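Local atomic coordinates of response regulator (Pseudomonas putida, PDB entry 3HDV), a protein that probably acts as a two-component signalling switch, its CheY-like receiver domain, the part modelled here, being predicted to take a phosphoryl group on an aspartate. Residues L9-D14 with R44-Y49; I53-T58 with E119-E124; D38-A43 with L68-T73. All coordinates share one frame; numbering follows the deposited sequence.

Interaction 1: L9-D14 with R44-Y49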
ATOM      1  N   LEU B   9      -2.653  13.126  11.634  1.00 36.00           N
ATOM      2  CA  LEU B   9      -1.610  12.161  11.301  1.00 32.83           C
ATOM      3  C   LEU B   9      -2.016  10.719  11.740  1.00 32.71           C
ATOM      4  O   LEU B   9      -2.365  10.504  12.910  1.00 33.40           O
ATOM      5  CB  LEU B   9      -0.287  12.589  11.945  1.00 33.16           C
ATOM      6  CG  LEU B   9       0.966  11.733  11.753  1.00 32.87           C
ATOM      7  CD1 LEU B   9       1.268  11.709  10.232  1.00 27.83           C
ATOM      8  CD2 LEU B   9       2.101  12.384  12.552  1.00 31.06           C
ATOM      9  N   VAL B  10      -1.943   9.747  10.802  1.00 30.69           N
ATOM     10  CA  VAL B  10      -2.282   8.321  11.069  1.00 29.21           C
ATOM     11  C   VAL B  10      -0.997   7.535  11.165  1.00 27.51           C
ATOM     12  O   VAL B  10      -0.156   7.707  10.327  1.00 27.97           O
ATOM     13  CB  VAL B  10      -3.235   7.725   9.940  1.00 29.01           C
ATOM     14  CG1 VAL B  10      -3.598   6.230  10.194  1.00 24.81           C
ATOM     15  CG2 VAL B  10      -4.557   8.542   9.888  1.00 26.77           C
ATOM     16  N   LEU B  11      -0.821   6.718  12.210  1.00 26.38           N
ATOM     17  CA  LEU B  11       0.324   5.804  12.257  1.00 25.40           C
ATOM     18  C   LEU B  11      -0.127   4.419  11.748  1.00 25.03           C
ATOM     19  O   LEU B  11      -1.010   3.796  12.314  1.00 24.35           O
ATOM     20  CB  LEU B  11       0.783   5.613  13.685  1.00 25.61           C
ATOM     21  CG  LEU B  11       1.887   4.582  13.969  1.00 24.82           C
ATOM     22  CD1 LEU B  11       3.225   5.010  13.349  1.00 25.29           C
ATOM     23  CD2 LEU B  11       2.005   4.443  15.524  1.00 24.70           C
ATOM     24  N   VAL B  12       0.529   3.915  10.730  1.00 25.64           N
ATOM     25  CA  VAL B  12       0.191   2.578  10.209  1.00 25.65           C
ATOM     26  C   VAL B  12       1.244   1.581  10.684  1.00 26.72           C
ATOM     27  O   VAL B  12       2.412   1.709  10.342  1.00 27.41           O
ATOM     28  CB  VAL B  12       0.195   2.586   8.672  1.00 25.30           C
ATOM     29  CG1 VAL B  12      -0.040   1.132   8.121  1.00 24.97           C
ATOM     30  CG2 VAL B  12      -0.910   3.559   8.133  1.00 22.75           C
ATOM     31  N   VAL B  13       0.832   0.564  11.423  1.00 26.67           N
ATOM     32  CA  VAL B  13       1.792  -0.380  11.971  1.00 25.86           C
ATOM     33  C   VAL B  13       1.607  -1.741  11.276  1.00 26.04           C
ATOM     34  O   VAL B  13       0.537  -2.328  11.348  1.00 24.86           O
ATOM     35  CB  VAL B  13       1.562  -0.552  13.500  1.00 24.77           C
ATOM     36  CG1 VAL B  13       2.550  -1.549  14.145  1.00 22.33           C
ATOM     37  CG2 VAL B  13       1.494   0.831  14.182  1.00 24.50           C
ATOM     38  N   ASP B  14       2.677  -2.227  10.651  1.00 27.04           N
ATOM     39  CA  ASP B  14       2.663  -3.532   9.998  1.00 28.21           C
ATOM     40  C   ASP B  14       4.084  -3.981   9.744  1.00 27.59           C
ATOM     41  O   ASP B  14       4.932  -3.177   9.313  1.00 28.75           O
ATOM     42  CB  ASP B  14       1.904  -3.379   8.663  1.00 28.36           C
ATOM     43  CG  ASP B  14       1.578  -4.712   8.013  1.00 30.96           C
ATOM     44  OD1 ASP B  14       2.088  -5.778   8.461  1.00 28.42           O
ATOM     45  OD2 ASP B  14       0.790  -4.650   7.059  1.00 30.48           O
ATOM     46  N   ARG B  44       5.623   2.212  19.425  1.00 32.12           N
ATOM     47  CA  ARG B  44       5.696   2.904  20.732  1.00 34.01           C
ATOM     48  C   ARG B  44       6.647   4.148  20.634  1.00 35.12           C
ATOM     49  O   ARG B  44       6.331   5.231  21.129  1.00 37.27           O
ATOM     50  CB  ARG B  44       6.124   1.928  21.835  1.00 34.44           C
ATOM     51  CG  ARG B  44       5.006   1.029  22.340  1.00 36.24           C
ATOM     52  CD  ARG B  44       5.474   0.178  23.534  1.00 35.18           C
ATOM     53  NE  ARG B  44       6.434  -0.798  23.069  1.00 38.82           N
ATOM     54  CZ  ARG B  44       6.134  -2.072  22.840  1.00 38.82           C
ATOM     55  NH1 ARG B  44       4.903  -2.534  23.053  1.00 37.23           N
ATOM     56  NH2 ARG B  44       7.067  -2.873  22.375  1.00 39.32           N
ATOM     57  N   LEU B  45       7.747   4.015  19.910  1.00 35.28           N
ATOM     58  CA  LEU B  45       8.603   5.171  19.607  1.00 36.49           C
ATOM     59  C   LEU B  45       7.874   6.326  18.930  1.00 37.02           C
ATOM     60  O   LEU B  45       7.951   7.467  19.399  1.00 37.06           O
ATOM     61  CB  LEU B  45       9.810   4.751  18.776  1.00 35.66           C
ATOM     62  CG  LEU B  45      10.812   3.880  19.545  1.00 36.80           C
ATOM     63  CD1 LEU B  45      11.880   3.392  18.589  1.00 33.54           C
ATOM     64  CD2 LEU B  45      11.445   4.707  20.720  1.00 38.17           C
ATOM     65  N   TYR B  46       7.192   6.033  17.817  1.00 36.24           N
ATOM     66  CA  TYR B  46       6.476   7.034  17.078  1.00 35.41           C
ATOM     67  C   TYR B  46       5.485   7.748  18.002  1.00 35.57           C
ATOM     68  O   TYR B  46       5.403   8.989  18.018  1.00 32.82           O
ATOM     69  CB  TYR B  46       5.735   6.417  15.867  1.00 36.26           C
ATOM     70  CG  TYR B  46       6.253   6.955  14.561  1.00 36.03           C
ATOM     71  CD1 TYR B  46       6.285   8.309  14.369  1.00 32.97           C
ATOM     72  CD2 TYR B  46       6.756   6.127  13.549  1.00 34.41           C
ATOM     73  CE1 TYR B  46       6.759   8.875  13.204  1.00 38.50           C
ATOM     74  CE2 TYR B  46       7.243   6.708  12.322  1.00 34.26           C
ATOM     75  CZ  TYR B  46       7.214   8.088  12.186  1.00 37.76           C
ATOM     76  OH  TYR B  46       7.684   8.789  11.079  1.00 42.52           O
ATOM     77  N   LEU B  47       4.741   6.952  18.770  1.00 34.97           N
ATOM     78  CA  LEU B  47       3.739   7.498  19.683  1.00 36.41           C
ATOM     79  C   LEU B  47       4.357   8.449  20.723  1.00 37.54           C
ATOM     80  O   LEU B  47       3.787   9.502  21.016  1.00 37.90           O
ATOM     81  CB  LEU B  47       2.956   6.386  20.378  1.00 35.36           C
ATOM     82  CG  LEU B  47       2.022   5.568  19.466  1.00 35.81           C
ATOM     83  CD1 LEU B  47       1.448   4.404  20.243  1.00 36.43           C
ATOM     84  CD2 LEU B  47       0.930   6.429  18.893  1.00 31.25           C
ATOM     85  N   HIS B  48       5.511   8.058  21.250  1.00 38.85           N
ATOM     86  CA  HIS B  48       6.219   8.841  22.256  1.00 40.78           C
ATOM     87  C   HIS B  48       6.756  10.195  21.701  1.00 40.87           C
ATOM     88  O   HIS B  48       6.535  11.248  22.308  1.00 41.27           O
ATOM     89  CB  HIS B  48       7.313   7.984  22.898  1.00 41.09           C
ATOM     90  CG  HIS B  48       7.911   8.604  24.120  1.00 46.27           C
ATOM     91  ND1 HIS B  48       8.889   9.574  24.053  1.00 49.19           N
ATOM     92  CD2 HIS B  48       7.615   8.455  25.433  1.00 50.69           C
ATOM     93  CE1 HIS B  48       9.187   9.979  25.275  1.00 53.14           C
ATOM     94  NE2 HIS B  48       8.437   9.310  26.132  1.00 54.24           N
ATOM     95  N   TYR B  49       7.380  10.169  20.518  1.00 39.67           N
ATOM     96  CA  TYR B  49       8.112  11.318  19.994  1.00 39.74           C
ATOM     97  C   TYR B  49       7.323  12.160  18.994  1.00 39.88           C
ATOM     98  O   TYR B  49       7.788  13.208  18.568  1.00 39.81           O
ATOM     99  CB  TYR B  49       9.433  10.863  19.366  1.00 39.16           C
ATOM    100  CG  TYR B  49      10.367  10.239  20.366  1.00 39.82           C
ATOM    101  CD1 TYR B  49      11.121  11.036  21.267  1.00 40.44           C
ATOM    102  CD2 TYR B  49      10.496   8.866  20.455  1.00 39.87           C
ATOM    103  CE1 TYR B  49      11.969  10.455  22.208  1.00 37.88           C
ATOM    104  CE2 TYR B  49      11.368   8.272  21.382  1.00 39.85           C
ATOM    105  CZ  TYR B  49      12.106   9.087  22.257  1.00 40.72           C
ATOM    106  OH  TYR B  49      12.915   8.486  23.212  1.00 41.76           O
TER
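L11, midway along strand 9-13, pushes its two methyl groups against helix 40-49, one to Y46 and the other to L47. Its CG lies anti to the backbone N (chi1 174°), which carries the fork outward from the sheet so that the branches part between the two helix residues. The CD1 branch reaches the root of the tyrosine: L11 CD1 lies 3.7 Å from Y46 CD2 and 3.8 Å from Y46 CB, an oblique approach that meets the start of the ring rather than its hydroxyl end. The CD2 branch turns to L47, whose side chain crosses that of L11 at about a right angle, and L11 CD2 stands 4.1 Å from L47 CD2. Leucine suits this place because a forked, wholly apolar chain can serve two neighbours at once and asks for no polar partner where it is buried.

Packing is closest at the root of the Y46 side chain. The meeting of L11 with L47 is wider, yet both leucines are buried; beyond them L11 also touches A37 of strand 33-37, and L47 meets L82. Y46 is partly exposed, and its side chain also touches V35 of strand 33-37, outermost in the sheet of this chain; a tyrosine fits such a border, with carbons for the sheet and a hydroxyl that tolerates water. The solvent side is the outer face of the helix, where L45, H48 and Y49 are exposed, and Y49 places one ring face over H48 ND1. R44, partly exposed, is held by salt bridges to E41 and E65. An amphipathic helix laid on an inner parallel strand by a few branched apolar side chains is typical of the doubly wound alpha/beta fold of CheY-like receiver domains.

Interaction 2: I53-T58 with E119-E124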
ATOM      1  N   ILE B  53       0.270  12.254  16.069  1.00 33.80           N
ATOM      2  CA  ILE B  53      -0.482  11.024  15.732  1.00 33.11           C
ATOM      3  C   ILE B  53      -1.833  11.012  16.466  1.00 34.13           C
ATOM      4  O   ILE B  53      -1.885  11.008  17.697  1.00 35.94           O
ATOM      5  CB  ILE B  53       0.334   9.750  16.027  1.00 32.54           C
ATOM      6  CG1 ILE B  53       1.623   9.758  15.174  1.00 29.82           C
ATOM      7  CG2 ILE B  53      -0.559   8.463  15.878  1.00 28.05           C
ATOM      8  CD1 ILE B  53       2.630   8.716  15.666  1.00 28.76           C
ATOM      9  N   GLY B  54      -2.941  11.025  15.724  1.00 33.97           N
ATOM     10  CA  GLY B  54      -4.257  10.943  16.394  1.00 33.42           C
ATOM     11  C   GLY B  54      -4.978   9.624  16.207  1.00 34.17           C
ATOM     12  O   GLY B  54      -6.056   9.403  16.804  1.00 34.07           O
ATOM     13  N   LEU B  55      -4.390   8.734  15.393  1.00 32.87           N
ATOM     14  CA  LEU B  55      -5.029   7.431  15.126  1.00 32.74           C
ATOM     15  C   LEU B  55      -3.964   6.420  14.736  1.00 30.94           C
ATOM     16  O   LEU B  55      -3.036   6.749  14.033  1.00 29.27           O
ATOM     17  CB  LEU B  55      -6.109   7.553  13.995  1.00 32.38           C
ATOM     18  CG  LEU B  55      -6.800   6.334  13.355  1.00 33.73           C
ATOM     19  CD1 LEU B  55      -7.688   5.605  14.346  1.00 37.38           C
ATOM     20  CD2 LEU B  55      -7.680   6.794  12.233  1.00 36.02           C
HETATM   21  N   MSE B  56      -4.127   5.178  15.179  1.00 30.36           N
HETATM   22  CA  MSE B  56      -3.209   4.142  14.732  1.00 30.23           C
HETATM   23  C   MSE B  56      -4.005   2.995  14.085  1.00 27.90           C
HETATM   24  O   MSE B  56      -5.006   2.545  14.637  1.00 26.82           O
HETATM   25  CB  MSE B  56      -2.456   3.607  15.930  1.00 27.95           C
HETATM   26  CG  MSE B  56      -1.338   2.678  15.586  1.00 30.36           C
HETATM   27 SE   MSE B  56      -0.564   1.902  17.224  1.00 39.95          SE
HETATM   28  CE  MSE B  56      -1.956   0.597  17.708  1.00 27.14           C
ATOM     29  N   ILE B  57      -3.509   2.534  12.951  1.00 26.60           N
ATOM     30  CA  ILE B  57      -3.997   1.326  12.290  1.00 28.27           C
ATOM     31  C   ILE B  57      -2.953   0.234  12.470  1.00 27.56           C
ATOM     32  O   ILE B  57      -1.797   0.443  12.146  1.00 28.95           O
ATOM     33  CB  ILE B  57      -4.245   1.536  10.770  1.00 27.23           C
ATOM     34  CG1 ILE B  57      -5.329   2.619  10.594  1.00 28.75           C
ATOM     35  CG2 ILE B  57      -4.658   0.158  10.080  1.00 27.50           C
ATOM     36  CD1 ILE B  57      -5.415   3.117   9.202  1.00 29.58           C
ATOM     37  N   THR B  58      -3.365  -0.914  12.989  1.00 27.19           N
ATOM     38  CA  THR B  58      -2.443  -2.009  13.201  1.00 26.96           C
ATOM     39  C   THR B  58      -2.937  -3.389  12.763  1.00 26.52           C
ATOM     40  O   THR B  58      -4.130  -3.690  12.825  1.00 25.63           O
ATOM     41  CB  THR B  58      -1.953  -2.072  14.691  1.00 27.57           C
ATOM     42  OG1 THR B  58      -0.864  -2.998  14.789  1.00 25.85           O
ATOM     43  CG2 THR B  58      -3.062  -2.554  15.615  1.00 26.51           C
ATOM     44  N   GLU B 119     -14.132   5.590   5.903  1.00 37.92           N
ATOM     45  CA  GLU B 119     -15.269   6.101   6.705  1.00 39.17           C
ATOM     46  C   GLU B 119     -14.923   6.147   8.186  1.00 38.50           C
ATOM     47  O   GLU B 119     -15.134   7.160   8.837  1.00 38.36           O
ATOM     48  CB  GLU B 119     -16.504   5.224   6.501  1.00 40.35           C
ATOM     49  CG  GLU B 119     -17.207   5.502   5.205  1.00 45.87           C
ATOM     50  CD  GLU B 119     -18.412   4.601   4.977  1.00 55.96           C
ATOM     51  OE1 GLU B 119     -18.685   4.288   3.782  1.00 59.24           O
ATOM     52  OE2 GLU B 119     -19.066   4.193   5.980  1.00 58.28           O
ATOM     53  N   LEU B 120     -14.373   5.046   8.717  1.00 38.11           N
ATOM     54  CA  LEU B 120     -13.898   5.010  10.109  1.00 37.96           C
ATOM     55  C   LEU B 120     -12.819   6.042  10.399  1.00 38.05           C
ATOM     56  O   LEU B 120     -12.879   6.694  11.425  1.00 38.50           O
ATOM     57  CB  LEU B 120     -13.386   3.621  10.494  1.00 37.84           C
ATOM     58  CG  LEU B 120     -14.333   2.445  10.365  1.00 39.48           C
ATOM     59  CD1 LEU B 120     -13.542   1.124  10.558  1.00 39.69           C
ATOM     60  CD2 LEU B 120     -15.524   2.548  11.336  1.00 43.26           C
ATOM     61  N   VAL B 121     -11.836   6.182   9.509  1.00 37.82           N
ATOM     62  CA  VAL B 121     -10.756   7.169   9.687  1.00 39.14           C
ATOM     63  C   VAL B 121     -11.256   8.636   9.697  1.00 39.95           C
ATOM     64  O   VAL B 121     -10.938   9.417  10.615  1.00 39.72           O
ATOM     65  CB  VAL B 121      -9.632   6.988   8.613  1.00 38.71           C
ATOM     66  CG1 VAL B 121      -8.669   8.129   8.675  1.00 39.84           C
ATOM     67  CG2 VAL B 121      -8.908   5.656   8.807  1.00 37.23           C
ATOM     68  N   ASN B 122     -12.025   8.993   8.670  1.00 40.67           N
ATOM     69  CA  ASN B 122     -12.668  10.314   8.566  1.00 42.19           C
ATOM     70  C   ASN B 122     -13.501  10.661   9.792  1.00 43.20           C
ATOM     71  O   ASN B 122     -13.386  11.776  10.329  1.00 43.81           O
ATOM     72  CB  ASN B 122     -13.520  10.384   7.290  1.00 41.46           C
ATOM     73  CG  ASN B 122     -12.667  10.549   6.033  1.00 41.66           C
ATOM     74  OD1 ASN B 122     -11.536  10.995   6.115  1.00 41.51           O
ATOM     75  ND2 ASN B 122     -13.218  10.207   4.865  1.00 41.20           N
ATOM     76  N   LYS B 123     -14.291   9.692  10.262  1.00 43.43           N
ATOM     77  CA  LYS B 123     -15.103   9.862  11.453  1.00 45.70           C
ATOM     78  C   LYS B 123     -14.277  10.085  12.715  1.00 46.01           C
ATOM     79  O   LYS B 123     -14.564  11.005  13.504  1.00 46.23           O
ATOM     80  CB  LYS B 123     -16.057   8.667  11.609  1.00 46.40           C
ATOM     81  CG  LYS B 123     -16.872   8.657  12.911  1.00 49.97           C
ATOM     82  CD  LYS B 123     -18.120   7.786  12.740  1.00 55.75           C
ATOM     83  CE  LYS B 123     -18.756   7.406  14.085  1.00 60.97           C
ATOM     84  NZ  LYS B 123     -19.873   6.402  13.911  1.00 62.49           N
ATOM     85  N   GLU B 124     -13.268   9.244  12.935  1.00 46.08           N
ATOM     86  CA  GLU B 124     -12.388   9.411  14.087  1.00 47.19           C
ATOM     87  C   GLU B 124     -11.598  10.703  14.052  1.00 48.02           C
ATOM     88  O   GLU B 124     -11.417  11.344  15.080  1.00 48.46           O
ATOM     89  CB  GLU B 124     -11.423   8.239  14.233  1.00 47.03           C
ATOM     90  CG  GLU B 124     -12.018   7.040  14.937  1.00 46.86           C
ATOM     91  CD  GLU B 124     -12.448   7.322  16.380  1.00 47.14           C
ATOM     92  OE1 GLU B 124     -11.639   7.742  17.230  1.00 48.14           O
ATOM     93  OE2 GLU B 124     -13.607   7.069  16.682  1.00 48.47           O
TER
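L55 and V121 form the centre of this contact, the leucine reaching from strand 53-58 to the valine on helix 114-124. A single methyl does most of the touching: L55 CD2 sits at the valine fork, 3.8 Å from V121 CG2 and 3.9 Å from V121 CG1, while the two side chains cross at a slant. The leucine CG is anti to its own main-chain nitrogen (chi1 171°), and this extends the branch from the sheet toward the helix. From further along the strand I57 adds the end of its longer arm, I57 CD1 coming to 4.3 Å from V121 CG2. At the other end L55 CD2 meets the aliphatic root of E124, 4.5 Å from E124 CB, which leaves the acid group to turn elsewhere: E124 OE1 is hydrogen-bonded to S83.

Behind this first shell, main-chain bonds to L11 hold L55 and I57 in the sheet, and V121 is backed by I32. The axes of these short segments of strand and helix run nearly antiparallel, at 158°, and approach to 9.6 Å, a spacing that compact branched residues such as valine and leucine can fill. With only carbon atoms meeting between strand and helix, attraction here is dispersive and hydrophobic, so the fit depends on shape rather than direction, and polarity is confined to the partly exposed end at E124.

Interaction 3: D38-A43 with L68-T73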
ATOM      1  N   ASP B  38       7.233  -0.466  11.788  1.00 30.54           N
ATOM      2  CA  ASP B  38       7.369  -1.850  11.343  1.00 30.70           C
ATOM      3  C   ASP B  38       7.095  -2.891  12.394  1.00 31.16           C
ATOM      4  O   ASP B  38       7.353  -4.104  12.179  1.00 33.20           O
ATOM      5  CB  ASP B  38       8.728  -2.065  10.657  1.00 31.22           C
ATOM      6  CG  ASP B  38       9.924  -2.091  11.647  1.00 34.35           C
ATOM      7  OD1 ASP B  38       9.744  -1.929  12.890  1.00 33.22           O
ATOM      8  OD2 ASP B  38      11.072  -2.286  11.131  1.00 37.99           O
ATOM      9  N   GLY B  39       6.546  -2.471  13.521  1.00 29.68           N
ATOM     10  CA  GLY B  39       6.207  -3.409  14.596  1.00 29.30           C
ATOM     11  C   GLY B  39       5.902  -2.666  15.878  1.00 30.02           C
ATOM     12  O   GLY B  39       5.891  -1.419  15.873  1.00 30.36           O
ATOM     13  N   ALA B  40       5.643  -3.398  16.971  1.00 29.42           N
ATOM     14  CA  ALA B  40       5.208  -2.775  18.215  1.00 30.75           C
ATOM     15  C   ALA B  40       6.249  -1.767  18.811  1.00 31.95           C
ATOM     16  O   ALA B  40       5.881  -0.683  19.253  1.00 32.42           O
ATOM     17  CB  ALA B  40       4.817  -3.821  19.240  1.00 28.96           C
ATOM     18  N   GLU B  41       7.526  -2.132  18.811  1.00 33.90           N
ATOM     19  CA  GLU B  41       8.586  -1.210  19.316  1.00 34.48           C
ATOM     20  C   GLU B  41       8.660   0.096  18.534  1.00 33.19           C
ATOM     21  O   GLU B  41       8.618   1.153  19.131  1.00 33.63           O
ATOM     22  CB  GLU B  41       9.977  -1.888  19.393  1.00 35.56           C
ATOM     23  CG  GLU B  41      10.997  -1.125  20.377  1.00 39.91           C
ATOM     24  CD  GLU B  41      10.314  -0.606  21.690  1.00 51.05           C
ATOM     25  OE1 GLU B  41       9.768  -1.448  22.478  1.00 51.73           O
ATOM     26  OE2 GLU B  41      10.298   0.653  21.913  1.00 53.36           O
ATOM     27  N   GLU B  42       8.734   0.046  17.208  1.00 32.17           N
ATOM     28  CA  GLU B  42       8.720   1.270  16.436  1.00 32.37           C
ATOM     29  C   GLU B  42       7.415   2.029  16.621  1.00 32.21           C
ATOM     30  O   GLU B  42       7.421   3.273  16.647  1.00 32.13           O
ATOM     31  CB  GLU B  42       8.971   1.004  14.960  1.00 33.76           C
ATOM     32  CG  GLU B  42      10.057   1.818  14.356  1.00 38.54           C
ATOM     33  CD  GLU B  42       9.835   2.103  12.877  1.00 44.69           C
ATOM     34  OE1 GLU B  42       9.482   1.173  12.151  1.00 40.07           O
ATOM     35  OE2 GLU B  42       9.988   3.284  12.455  1.00 49.99           O
ATOM     36  N   ALA B  43       6.298   1.311  16.785  1.00 31.13           N
ATOM     37  CA  ALA B  43       5.010   1.983  17.051  1.00 30.12           C
ATOM     38  C   ALA B  43       5.102   2.808  18.340  1.00 30.40           C
ATOM     39  O   ALA B  43       4.642   3.942  18.364  1.00 29.03           O
ATOM     40  CB  ALA B  43       3.818   0.984  17.176  1.00 27.48           C
ATOM     41  N   LEU B  68      -1.917  -7.492  19.418  1.00 29.88           N
ATOM     42  CA  LEU B  68      -2.643  -7.512  20.680  1.00 31.33           C
ATOM     43  C   LEU B  68      -1.752  -7.009  21.860  1.00 32.70           C
ATOM     44  O   LEU B  68      -2.199  -6.212  22.685  1.00 33.93           O
ATOM     45  CB  LEU B  68      -3.211  -8.896  20.986  1.00 29.94           C
ATOM     46  CG  LEU B  68      -3.756  -9.229  22.352  1.00 30.43           C
ATOM     47  CD1 LEU B  68      -4.828  -8.282  22.781  1.00 31.71           C
ATOM     48  CD2 LEU B  68      -4.239 -10.703  22.405  1.00 30.75           C
ATOM     49  N   ASP B  69      -0.518  -7.474  21.924  1.00 34.44           N
ATOM     50  CA  ASP B  69       0.399  -7.024  22.984  1.00 35.24           C
ATOM     51  C   ASP B  69       0.659  -5.521  22.845  1.00 35.07           C
ATOM     52  O   ASP B  69       0.713  -4.822  23.850  1.00 36.66           O
ATOM     53  CB  ASP B  69       1.726  -7.775  22.900  1.00 34.89           C
ATOM     54  CG  ASP B  69       1.665  -9.167  23.519  1.00 37.20           C
ATOM     55  OD1 ASP B  69       0.793  -9.427  24.357  1.00 38.98           O
ATOM     56  OD2 ASP B  69       2.515 -10.002  23.174  1.00 39.71           O
ATOM     57  N   LEU B  70       0.816  -5.014  21.618  1.00 34.11           N
ATOM     58  CA  LEU B  70       1.040  -3.584  21.417  1.00 32.86           C
ATOM     59  C   LEU B  70      -0.129  -2.778  21.955  1.00 34.17           C
ATOM     60  O   LEU B  70       0.054  -1.811  22.703  1.00 35.43           O
ATOM     61  CB  LEU B  70       1.283  -3.260  19.943  1.00 33.70           C
ATOM     62  CG  LEU B  70       1.159  -1.785  19.499  1.00 31.93           C
ATOM     63  CD1 LEU B  70       2.256  -0.897  20.171  1.00 30.96           C
ATOM     64  CD2 LEU B  70       1.249  -1.639  17.986  1.00 31.88           C
ATOM     65  N   ILE B  71      -1.344  -3.167  21.601  1.00 32.54           N
ATOM     66  CA  ILE B  71      -2.528  -2.511  22.111  1.00 32.98           C
ATOM     67  C   ILE B  71      -2.603  -2.510  23.646  1.00 33.70           C
ATOM     68  O   ILE B  71      -2.908  -1.487  24.255  1.00 33.37           O
ATOM     69  CB  ILE B  71      -3.849  -3.116  21.465  1.00 32.24           C
ATOM     70  CG1 ILE B  71      -3.804  -2.869  19.950  1.00 31.76           C
ATOM     71  CG2 ILE B  71      -5.088  -2.503  22.099  1.00 32.14           C
ATOM     72  CD1 ILE B  71      -4.868  -3.624  19.119  1.00 31.10           C
ATOM     73  N   ARG B  72      -2.321  -3.645  24.261  1.00 35.55           N
ATOM     74  CA  ARG B  72      -2.288  -3.731  25.719  1.00 37.87           C
ATOM     75  C   ARG B  72      -1.309  -2.732  26.329  1.00 38.08           C
ATOM     76  O   ARG B  72      -1.647  -2.044  27.281  1.00 38.99           O
ATOM     77  CB  ARG B  72      -1.862  -5.130  26.159  1.00 38.30           C
ATOM     78  CG  ARG B  72      -2.986  -6.083  26.403  1.00 41.86           C
ATOM     79  CD  ARG B  72      -2.420  -7.478  26.239  1.00 43.72           C
ATOM     80  NE  ARG B  72      -3.450  -8.488  26.338  1.00 45.24           N
ATOM     81  CZ  ARG B  72      -3.275  -9.759  25.993  1.00 46.59           C
ATOM     82  NH1 ARG B  72      -2.104 -10.164  25.520  1.00 47.16           N
ATOM     83  NH2 ARG B  72      -4.275 -10.619  26.128  1.00 46.45           N
ATOM     84  N   THR B  73      -0.104  -2.629  25.784  1.00 38.42           N
ATOM     85  CA  THR B  73       0.833  -1.643  26.369  1.00 39.18           C
ATOM     86  C   THR B  73       0.364  -0.210  26.152  1.00 40.30           C
ATOM     87  O   THR B  73       0.610   0.673  27.012  1.00 40.51           O
ATOM     88  CB  THR B  73       2.259  -1.784  25.866  1.00 38.55           C
ATOM     89  OG1 THR B  73       2.338  -1.431  24.479  1.00 38.50           O
ATOM     90  CG2 THR B  73       2.779  -3.179  26.120  1.00 37.96           C
TER
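Two neighbouring helices on one face of the receiver-domain sheet, 40-49 and 67-75, come together here where the first begins. The approach is close, A40 and L70 having CA atoms 5.3 Å apart, and alanine suits it because a lone methyl lets the backbones draw near. A40 CB rests on the first carbon of the leucine, 3.6 Å from L70 CB. One turn on, A43 CB meets the leucine fork, 3.8 Å from L70 CD2 and 3.9 Å from L70 CD1. With chi1 at 164°, L70 sends its CG anti to the main-chain nitrogen, and the fork thereby reaches the second alanine while its stem stays against the first.

In this doubly wound fold the two helices cover neighbouring strands, and L70 also packs on V13, M56 and T58, just before the aspartate predicted to be phosphorylated, D59. Replacing L70 by an alanine would probably open a gap between the helices and the sheet, leaving the A43 methyl without its partner across the contact.

Polar groups work at the margins. G39 takes the N-cap position of helix 40-49, and just before it D38 N donates to E42 OE1 at 2.8 Å, from above the carboxylate plane. On helix 67-75, T73 OG1 gives its proton to L70 O at 2.9 Å and is itself bonded to R44 of the facing helix. On the outer side R72 NH1 forms a salt bridge of 3.2 Å with D69 OD1, which lies at the edge of the guanidinium plane, while L68 CG packs over one face of that group.

Overall arrangement
All three contacts are buried and apolar, but they join different layers. Interactions 1 and 2 set helices against the neighbouring inner strands 9-13 and 53-58, which are tied by probable backbone bonds such as L11 N to L55 O; helices 40-49 and 114-124 cover opposite faces of the sheet. Interaction 3 instead pairs two helices on one face and shares helix 40-49 with interaction 1. The strand contacts rely on leucines set against a tyrosine, a leucine and a valine, with I57 at the side, the helix pair on small alanines around one leucine. Interaction 1 shades toward solvent through Y46, interaction 2 through E124, whereas the three touching residues of interaction 3 are all buried.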